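PDB 4HLN: starch synthase I from Hordeum vulgare, which is an enzyme of the glycosyltransferase class with the GT-B architecture, two Rossmann-like domains facing each other across a cleft. Local coordinates for residues A[249-254]-A[287-292]; A[411-416]-A[422-427]; A[483-488]-A[495-500]. One frame throughout, in Å; residues are numbered along the deposited sequence.

Interaction 1 (A[249-254]-A[287-292]); sequences APLILE and YGVYRD
Tyr290 and Leu251 meet from opposite directions, the phenol running from the loop after helix 276-284 to the C-terminal end of helix 235-252, where Pro250 also receives it. Beyond CB, Tyr284 and Phe266 both meet the Tyr290 ring edge-to-face. Farther along, Tyr290 CE1 meets Leu251 CD1 at 3.7 Å, while Tyr290 CE2 lies more loosely beside the other methyl, Leu251 CD2. Tyr290 CZ lies 3.7 Å from the branch point, Leu251 CG, so the fork spreads along one side of the phenol end, meeting the ring obliquely. Leu251 presents this fork with its CG beside the backbone N and anti to the carbonyl carbon (chi1 -55°). At the tip, Tyr290 OH lies against Leu251 CG at 3.2 Å. Pro250 arrives from another side, at the ring edge and near its plane, with CB 3.5 Å from Tyr290 OH. Val289 adds a looser apolar touch, its CG1 4.5 Å from Leu251 CD1. The hydroxyl bonds to Cys247 O, one turn back in the same helix. Around Pro250 the helix is kinked, and the N of Leu251 makes no bond to the preceding turn; the phenol thus supplies a donor to a backbone carbonyl at the kink, its polar tip satisfied inside an otherwise apolar contact.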
loop_
_atom_site.group_PDB
_atom_site.type_symbol
_atom_site.label_atom_id
_atom_site.label_comp_id
_atom_site.label_asym_id
_atom_site.label_seq_id
_atom_site.Cartn_x
_atom_site.Cartn_y
_atom_site.Cartn_z
ATOM N N ALA A 249 4.502 -11.850 -22.575
ATOM C CA ALA A 249 5.139 -12.872 -21.756
ATOM C C ALA A 249 4.279 -14.133 -21.572
ATOM O O ALA A 249 4.762 -15.258 -21.761
ATOM C CB ALA A 249 5.572 -12.291 -20.412
ATOM N N PRO A 250 3.002 -13.953 -21.212
ATOM C CA PRO A 250 2.110 -15.100 -20.962
ATOM C C PRO A 250 1.815 -15.912 -22.224
ATOM O O PRO A 250 1.379 -17.060 -22.148
ATOM C CB PRO A 250 0.823 -14.443 -20.442
ATOM C CG PRO A 250 1.241 -13.092 -19.976
ATOM C CD PRO A 250 2.352 -12.671 -20.901
ATOM N N LEU A 251 2.066 -15.313 -23.378
ATOM C CA LEU A 251 1.827 -15.983 -24.642
ATOM C C LEU A 251 3.064 -16.681 -25.204
ATOM O O LEU A 251 2.928 -17.581 -26.023
ATOM C CB LEU A 251 1.328 -14.991 -25.674
ATOM C CG LEU A 251 0.086 -14.178 -25.316
ATOM C CD1 LEU A 251 -0.162 -13.042 -26.328
ATOM C CD2 LEU A 251 -1.119 -15.068 -25.211
ATOM N N ILE A 252 4.264 -16.288 -24.784
ATOM C CA ILE A 252 5.455 -16.828 -25.439
ATOM C C ILE A 252 6.526 -17.468 -24.578
ATOM O O ILE A 252 7.397 -18.164 -25.108
ATOM C CB ILE A 252 6.162 -15.796 -26.329
ATOM C CG1 ILE A 252 6.759 -14.668 -25.485
ATOM C CG2 ILE A 252 5.223 -15.293 -27.435
ATOM C CD1 ILE A 252 7.705 -13.814 -26.271
ATOM N N LEU A 253 6.493 -17.235 -23.271
ATOM C CA LEU A 253 7.506 -17.838 -22.413
ATOM C C LEU A 253 7.107 -19.245 -21.949
ATOM O O LEU A 253 6.136 -19.414 -21.207
ATOM C CB LEU A 253 7.824 -16.929 -21.225
ATOM C CG LEU A 253 8.463 -15.590 -21.617
ATOM C CD1 LEU A 253 8.873 -14.803 -20.402
ATOM C CD2 LEU A 253 9.667 -15.804 -22.510
ATOM N N GLU A 254 7.850 -20.259 -22.389
ATOM C CA GLU A 254 7.570 -21.622 -21.924
ATOM C C GLU A 254 8.249 -21.957 -20.596
ATOM O O GLU A 254 9.172 -22.765 -20.544
ATOM C CB GLU A 254 7.913 -22.668 -22.985
ATOM C CG GLU A 254 7.221 -22.441 -24.308
ATOM C CD GLU A 254 7.015 -23.715 -25.099
ATOM O OE1 GLU A 254 6.075 -23.748 -25.927
ATOM O OE2 GLU A 254 7.783 -24.683 -24.892
ATOM N N TYR A 287 -9.419 -9.153 -31.486
ATOM C CA TYR A 287 -9.044 -10.198 -32.432
ATOM C C TYR A 287 -9.202 -11.624 -31.903
ATOM O O TYR A 287 -8.820 -12.585 -32.566
ATOM C CB TYR A 287 -7.623 -9.959 -32.927
ATOM C CG TYR A 287 -7.458 -8.584 -33.517
ATOM C CD1 TYR A 287 -7.807 -8.329 -34.841
ATOM C CD2 TYR A 287 -6.984 -7.531 -32.747
ATOM C CE1 TYR A 287 -7.674 -7.071 -35.381
ATOM C CE2 TYR A 287 -6.846 -6.276 -33.280
ATOM C CZ TYR A 287 -7.191 -6.047 -34.596
ATOM O OH TYR A 287 -7.056 -4.784 -35.123
ATOM N N GLY A 288 -9.765 -11.763 -30.712
ATOM C CA GLY A 288 -9.974 -13.076 -30.130
ATOM C C GLY A 288 -8.885 -13.533 -29.182
ATOM O O GLY A 288 -8.904 -14.660 -28.683
ATOM N N VAL A 289 -7.930 -12.655 -28.924
ATOM C CA VAL A 289 -6.890 -12.954 -27.964
ATOM C C VAL A 289 -7.164 -12.323 -26.607
ATOM O O VAL A 289 -7.609 -11.186 -26.526
ATOM C CB VAL A 289 -5.539 -12.550 -28.501
ATOM C CG1 VAL A 289 -4.453 -12.918 -27.503
ATOM C CG2 VAL A 289 -5.335 -13.262 -29.820
ATOM N N TYR A 290 -6.951 -13.109 -25.555
ATOM C CA TYR A 290 -7.059 -12.643 -24.173
ATOM C C TYR A 290 -8.487 -12.327 -23.717
ATOM O O TYR A 290 -8.681 -11.653 -22.699
ATOM C CB TYR A 290 -6.172 -11.412 -23.947
ATOM C CG TYR A 290 -4.732 -11.694 -23.638
ATOM C CD1 TYR A 290 -3.721 -11.017 -24.308
ATOM C CD2 TYR A 290 -4.370 -12.606 -22.649
ATOM C CE1 TYR A 290 -2.387 -11.252 -24.021
ATOM C CE2 TYR A 290 -3.040 -12.842 -22.345
ATOM C CZ TYR A 290 -2.044 -12.165 -23.043
ATOM O OH TYR A 290 -0.702 -12.384 -22.759
ATOM N N ARG A 291 -9.484 -12.814 -24.446
ATOM C CA ARG A 291 -10.878 -12.610 -24.028
ATOM C C ARG A 291 -11.239 -13.194 -22.667
ATOM O O ARG A 291 -12.202 -12.764 -22.041
ATOM C CB ARG A 291 -11.860 -13.100 -25.094
ATOM C CG ARG A 291 -11.920 -12.122 -26.236
ATOM C CD ARG A 291 -12.982 -12.408 -27.250
ATOM N NE ARG A 291 -12.928 -11.361 -28.256
ATOM C CZ ARG A 291 -13.898 -11.090 -29.116
ATOM N NH1 ARG A 291 -15.017 -11.812 -29.096
ATOM N NH2 ARG A 291 -13.736 -10.102 -29.997
ATOM N N ASP A 292 -10.462 -14.158 -22.198
ATOM C CA ASP A 292 -10.738 -14.742 -20.896
ATOM C C ASP A 292 -9.815 -14.236 -19.788
ATOM O O ASP A 292 -9.778 -14.798 -18.690
ATOM C CB ASP A 292 -10.736 -16.262 -21.001
ATOM C CG ASP A 292 -11.933 -16.775 -21.781
ATOM O OD1 ASP A 292 -13.036 -16.205 -21.599
ATOM O OD2 ASP A 292 -11.772 -17.721 -22.586
#

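Interaction 2 (A[411-416]-A[422-427]); sequences HHYSVD and AKCKAE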
loop_
_atom_site.group_PDB
_atom_site.type_symbol
_atom_site.label_atom_id
_atom_site.label_comp_id
_atom_site.label_asym_id
_atom_site.label_seq_id
_atom_site.Cartn_x
_atom_site.Cartn_y
_atom_site.Cartn_z
ATOM N N HIS A 411 7.880 -9.388 28.824
ATOM C CA HIS A 411 6.832 -10.334 29.217
ATOM C C HIS A 411 5.925 -10.686 28.058
ATOM O O HIS A 411 5.756 -9.900 27.128
ATOM C CB HIS A 411 5.993 -9.780 30.355
ATOM C CG HIS A 411 6.784 -9.489 31.584
ATOM N ND1 HIS A 411 7.243 -10.482 32.423
ATOM C CD2 HIS A 411 7.213 -8.319 32.112
ATOM C CE1 HIS A 411 7.915 -9.935 33.416
ATOM N NE2 HIS A 411 7.909 -8.624 33.254
ATOM N N HIS A 412 5.337 -11.870 28.109
ATOM C CA HIS A 412 4.492 -12.305 27.009
ATOM C C HIS A 412 3.039 -12.372 27.429
ATOM O O HIS A 412 2.716 -12.539 28.609
ATOM C CB HIS A 412 4.979 -13.637 26.451
ATOM C CG HIS A 412 6.349 -13.570 25.846
ATOM N ND1 HIS A 412 7.263 -14.598 25.953
ATOM C CD2 HIS A 412 6.955 -12.602 25.120
ATOM C CE1 HIS A 412 8.375 -14.261 25.323
ATOM N NE2 HIS A 412 8.217 -13.053 24.814
ATOM N N TYR A 413 2.159 -12.212 26.456
ATOM C CA TYR A 413 0.735 -12.241 26.722
ATOM C C TYR A 413 -0.051 -12.681 25.487
ATOM O O TYR A 413 0.493 -12.779 24.385
ATOM C CB TYR A 413 0.254 -10.875 27.228
ATOM C CG TYR A 413 0.386 -9.725 26.241
ATOM C CD1 TYR A 413 -0.633 -9.423 25.349
ATOM C CD2 TYR A 413 1.513 -8.921 26.228
ATOM C CE1 TYR A 413 -0.524 -8.365 24.464
ATOM C CE2 TYR A 413 1.632 -7.858 25.356
ATOM C CZ TYR A 413 0.617 -7.582 24.472
ATOM O OH TYR A 413 0.753 -6.522 23.594
ATOM N N SER A 414 -1.336 -12.945 25.679
ATOM C CA SER A 414 -2.178 -13.413 24.593
ATOM C C SER A 414 -3.574 -12.857 24.792
ATOM O O SER A 414 -3.833 -12.158 25.774
ATOM C CB SER A 414 -2.220 -14.942 24.574
ATOM O OG SER A 414 -2.817 -15.441 25.762
ATOM N N VAL A 415 -4.472 -13.162 23.860
ATOM C CA VAL A 415 -5.841 -12.698 23.971
ATOM C C VAL A 415 -6.500 -13.311 25.213
ATOM O O VAL A 415 -7.425 -12.743 25.793
ATOM C CB VAL A 415 -6.640 -13.015 22.693
ATOM C CG1 VAL A 415 -7.557 -14.209 22.913
ATOM C CG2 VAL A 415 -7.441 -11.802 22.258
ATOM N N ASP A 416 -5.995 -14.464 25.635
ATOM C CA ASP A 416 -6.573 -15.184 26.764
ATOM C C ASP A 416 -6.000 -14.699 28.089
ATOM O O ASP A 416 -6.636 -14.826 29.132
ATOM C CB ASP A 416 -6.334 -16.685 26.609
ATOM C CG ASP A 416 -6.725 -17.198 25.229
ATOM O OD1 ASP A 416 -7.935 -17.432 25.006
ATOM O OD2 ASP A 416 -5.825 -17.364 24.369
ATOM N N ALA A 422 0.318 -5.445 30.939
ATOM C CA ALA A 422 0.495 -4.484 32.029
ATOM C C ALA A 422 1.955 -4.399 32.490
ATOM O O ALA A 422 2.471 -3.314 32.742
ATOM C CB ALA A 422 -0.409 -4.837 33.194
ATOM N N LYS A 423 2.600 -5.557 32.609
ATOM C CA LYS A 423 4.013 -5.627 32.938
ATOM C C LYS A 423 4.886 -4.971 31.861
ATOM O O LYS A 423 5.837 -4.257 32.174
ATOM C CB LYS A 423 4.421 -7.079 33.171
ATOM C CG LYS A 423 3.478 -7.806 34.104
ATOM C CD LYS A 423 4.044 -9.125 34.583
ATOM C CE LYS A 423 2.983 -9.895 35.376
ATOM N NZ LYS A 423 3.463 -11.209 35.909
ATOM N N CYS A 424 4.552 -5.198 30.597
ATOM C CA CYS A 424 5.280 -4.561 29.510
ATOM C C CYS A 424 5.204 -3.051 29.638
ATOM O O CYS A 424 6.213 -2.361 29.489
ATOM C CB CYS A 424 4.778 -5.038 28.128
ATOM S SG CYS A 424 5.295 -6.768 27.710
ATOM N N LYS A 425 4.010 -2.546 29.927
ATOM C CA LYS A 425 3.811 -1.106 30.089
ATOM C C LYS A 425 4.656 -0.530 31.217
ATOM O O LYS A 425 5.219 0.564 31.092
ATOM C CB LYS A 425 2.342 -0.783 30.370
ATOM C CG LYS A 425 2.060 0.709 30.478
ATOM C CD LYS A 425 0.644 0.945 30.954
ATOM C CE LYS A 425 0.297 2.414 30.981
ATOM N NZ LYS A 425 -1.160 2.590 31.185
ATOM N N ALA A 426 4.723 -1.263 32.323
ATOM C CA ALA A 426 5.451 -0.806 33.484
ATOM C C ALA A 426 6.924 -0.797 33.129
ATOM O O ALA A 426 7.636 0.176 33.387
ATOM C CB ALA A 426 5.183 -1.709 34.647
ATOM N N GLU A 427 7.363 -1.884 32.502
ATOM C CA GLU A 427 8.753 -2.021 32.111
ATOM C C GLU A 427 9.142 -0.998 31.057
ATOM O O GLU A 427 10.302 -0.613 30.941
ATOM C CB GLU A 427 9.020 -3.433 31.611
ATOM C CG GLU A 427 9.186 -4.430 32.734
ATOM C CD GLU A 427 10.244 -3.986 33.739
ATOM O OE1 GLU A 427 11.452 -4.117 33.428
ATOM O OE2 GLU A 427 9.867 -3.498 34.832
#
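A chi1 of -60° turns the imidazole of His411 back over its own amide N, and Lys423 takes a similar first torsion on the facing helix before its chain runs on fully extended. The two side chains cross at about a right angle, and Lys423 CD lies over one face of the imidazole. Lys423 CD stands almost exactly on the ring normal, 3.9 Å from the centroid of the His411 ring, in a CH-pi contact, while Lys423 CB sits close to His411 CD2 at the near end. The ammonium is carried past the ring, with Lys423 NZ 5.2 Å from His411 ND1, so the aliphatic chain does the packing. Glu427, one turn on, approaches the same ring at its edge, its CG 4.4 Å from His411 CD2, and sends its carboxylate to a salt bridge with Arg430. On the backbone side of His411, the buried thiol of Cys424 lies between His411 O and the edge of the Tyr413 ring: Cys424 SG is 3.2 Å from His411 O and 4.5 Å from Tyr413 CE2. Tyr413 is fixed at its far end by a bond from OH to Tyr537 O. From the helix, Lys425 forms a salt bridge with Asp516. This is a connecting loop folded back along the helix it leads into, helix 419-432, at the flank of the C-terminal Rossmann-like domain of a GT-B enzyme.

Interaction 3 (A[483-488]-A[495-500]); sequences EGWMRS and DKFRGW
Phe497 points its ring from the strand at helix 483-488, and Trp485 and Met486 meet it from neighbouring positions on the helix. With CG anti to the backbone N (chi1 177°), the phenyl ring reaches the helix backbone, where Phe497 CE2 lies 3.5 Å from Met486 O; that carbonyl meets the ring obliquely. The indole of Trp485 also comes in at a slant, Trp485 CZ3 touching Phe497 CZ at 4.4 Å, so the two aromatic groups make only a loose, oblique touch. Ile462 of helix 455-466 lies against both. Met486 takes a different path: its chain bends at chi3 (66°) and brings Met486 CE down onto the strand backbone, 3.4 Å from Gly499 CA and 3.7 Å from Trp500 N. Gly499 has no side chain, and the methyl lies directly against the main chain. Helix and strand are successive members of a beta-alpha-beta crossover that begins with strand 471-476, whose Met474 touches both Met486 and Phe497. Their short axes approach to 7.8 Å at 147°, and strand 497-501 forms an edge of the six-stranded parallel sheet. Residues on the strand alternate in direction, and Arg498 turns away from the helix. One turn beyond Met486, Glu490 OE1 accepts a hydrogen bond from Gly499 N, tying helix 480-492 to the strand through a backbone amide next to the methionine methyl.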
loop_
_atom_site.group_PDB
_atom_site.type_symbol
_atom_site.label_atom_id
_atom_site.label_comp_id
_atom_site.label_asym_id
_atom_site.label_seq_id
_atom_site.Cartn_x
_atom_site.Cartn_y
_atom_site.Cartn_z
ATOM N N GLU A 483 13.602 16.600 15.210
ATOM C CA GLU A 483 14.326 15.904 16.255
ATOM C C GLU A 483 14.642 16.877 17.373
ATOM O O GLU A 483 14.447 16.571 18.558
ATOM C CB GLU A 483 15.617 15.301 15.703
ATOM C CG GLU A 483 15.390 14.155 14.722
ATOM C CD GLU A 483 16.691 13.584 14.178
ATOM O OE1 GLU A 483 17.773 13.974 14.680
ATOM O OE2 GLU A 483 16.632 12.747 13.250
ATOM N N GLY A 484 15.129 18.055 16.990
ATOM C CA GLY A 484 15.463 19.085 17.956
ATOM C C GLY A 484 14.235 19.450 18.757
ATOM O O GLY A 484 14.309 19.760 19.953
ATOM N N TRP A 485 13.090 19.397 18.084
ATOM C CA TRP A 485 11.831 19.776 18.701
ATOM C C TRP A 485 11.384 18.716 19.696
ATOM O O TRP A 485 10.843 19.023 20.758
ATOM C CB TRP A 485 10.759 19.992 17.641
ATOM C CG TRP A 485 9.421 20.146 18.247
ATOM C CD1 TRP A 485 8.850 21.300 18.677
ATOM C CD2 TRP A 485 8.481 19.103 18.522
ATOM N NE1 TRP A 485 7.601 21.049 19.194
ATOM C CE2 TRP A 485 7.350 19.706 19.110
ATOM C CE3 TRP A 485 8.481 17.721 18.322
ATOM C CZ2 TRP A 485 6.228 18.976 19.502
ATOM C CZ3 TRP A 485 7.362 16.993 18.709
ATOM C CH2 TRP A 485 6.253 17.623 19.296
ATOM N N MET A 486 11.612 17.457 19.348
ATOM C CA MET A 486 11.362 16.380 20.294
ATOM C C MET A 486 12.088 16.645 21.613
ATOM O O MET A 486 11.496 16.528 22.690
ATOM C CB MET A 486 11.777 15.031 19.700
ATOM C CG MET A 486 10.872 14.567 18.570
ATOM S SD MET A 486 11.467 13.116 17.684
ATOM C CE MET A 486 11.369 11.849 18.950
ATOM N N ARG A 487 13.362 17.023 21.527
ATOM C CA ARG A 487 14.162 17.266 22.731
ATOM C C ARG A 487 13.611 18.386 23.619
ATOM O O ARG A 487 13.518 18.231 24.836
ATOM C CB ARG A 487 15.630 17.513 22.374
ATOM C CG ARG A 487 16.285 16.343 21.643
ATOM C CD ARG A 487 17.756 16.610 21.328
ATOM N NE ARG A 487 17.926 17.451 20.143
ATOM C CZ ARG A 487 18.178 16.983 18.922
ATOM N NH1 ARG A 487 18.295 15.673 18.723
ATOM N NH2 ARG A 487 18.317 17.822 17.899
ATOM N N SER A 488 13.233 19.504 23.016
ATOM C CA SER A 488 12.751 20.644 23.793
ATOM C C SER A 488 11.394 20.365 24.424
ATOM O O SER A 488 11.099 20.820 25.532
ATOM C CB SER A 488 12.684 21.905 22.922
ATOM O OG SER A 488 12.548 21.573 21.548
ATOM N N ASP A 495 7.422 14.860 32.575
ATOM C CA ASP A 495 6.790 13.719 33.230
ATOM C C ASP A 495 5.714 13.087 32.337
ATOM O O ASP A 495 4.998 12.162 32.742
ATOM C CB ASP A 495 6.172 14.180 34.554
ATOM C CG ASP A 495 5.222 15.377 34.376
ATOM O OD1 ASP A 495 5.457 16.222 33.471
ATOM O OD2 ASP A 495 4.235 15.471 35.144
ATOM N N LYS A 496 5.605 13.596 31.116
ATOM C CA LYS A 496 4.512 13.226 30.233
ATOM C C LYS A 496 4.978 12.869 28.823
ATOM O O LYS A 496 4.332 12.085 28.135
ATOM C CB LYS A 496 3.504 14.368 30.146
ATOM C CG LYS A 496 2.753 14.661 31.421
ATOM C CD LYS A 496 1.757 15.799 31.202
ATOM C CE LYS A 496 0.860 16.008 32.412
ATOM N NZ LYS A 496 -0.280 16.921 32.118
ATOM N N PHE A 497 6.094 13.445 28.392
ATOM C CA PHE A 497 6.525 13.289 27.007
ATOM C C PHE A 497 7.943 12.752 26.880
ATOM O O PHE A 497 8.863 13.247 27.528
ATOM C CB PHE A 497 6.421 14.619 26.256
ATOM C CG PHE A 497 6.917 14.550 24.847
ATOM C CD1 PHE A 497 6.029 14.403 23.791
ATOM C CD2 PHE A 497 8.272 14.616 24.571
ATOM C CE1 PHE A 497 6.485 14.333 22.484
ATOM C CE2 PHE A 497 8.733 14.539 23.267
ATOM C CZ PHE A 497 7.835 14.401 22.218
ATOM N N ARG A 498 8.109 11.753 26.020
ATOM C CA ARG A 498 9.419 11.198 25.702
ATOM C C ARG A 498 9.634 11.081 24.193
ATOM O O ARG A 498 8.758 10.618 23.460
ATOM C CB ARG A 498 9.594 9.824 26.352
ATOM C CG ARG A 498 9.568 9.837 27.877
ATOM C CD ARG A 498 10.780 10.541 28.477
ATOM N NE ARG A 498 10.761 10.448 29.933
ATOM C CZ ARG A 498 10.215 11.353 30.738
ATOM N NH1 ARG A 498 9.645 12.446 30.242
ATOM N NH2 ARG A 498 10.243 11.164 32.048
ATOM N N GLY A 499 10.809 11.505 23.742
ATOM C CA GLY A 499 11.176 11.427 22.345
ATOM C C GLY A 499 12.439 10.610 22.172
ATOM O O GLY A 499 13.534 11.021 22.584
ATOM N N TRP A 500 12.280 9.440 21.566
ATOM C CA TRP A 500 13.386 8.528 21.345
ATOM C C TRP A 500 13.863 8.751 19.927
ATOM O O TRP A 500 13.229 8.294 18.967
ATOM C CB TRP A 500 12.909 7.085 21.512
ATOM C CG TRP A 500 13.990 6.070 21.820
ATOM C CD1 TRP A 500 14.217 5.465 23.024
ATOM C CD2 TRP A 500 14.965 5.522 20.908
ATOM N NE1 TRP A 500 15.276 4.591 22.925
ATOM C CE2 TRP A 500 15.752 4.602 21.639
ATOM C CE3 TRP A 500 15.253 5.724 19.550
ATOM C CZ2 TRP A 500 16.810 3.883 21.060
ATOM C CZ3 TRP A 500 16.302 5.005 18.971
ATOM C CH2 TRP A 500 17.066 4.098 19.727
#

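In the fold
From the N terminus, interaction 1 comes first: it brings the end of helix 235-252 against the loop beyond helix 276-284, closing an excursion of 32 residues that includes strand 264-269 of the N-terminal Rossmann-like domain. Interaction 2 closes the short connection into helix 419-432, fastening the incoming loop to that helix. Interaction 3 closes a similarly short link, joining helix 480-492 to an edge strand of the six-stranded parallel sheet in the C-terminal domain. The three follow in series, neither nested nor crossing. Interaction 1 lies on the opposite side of the chain's centre from the other two, its centre 54 Å from that of interaction 2. Interactions 2 and 3 share one side, their nearest atoms about 11 Å apart.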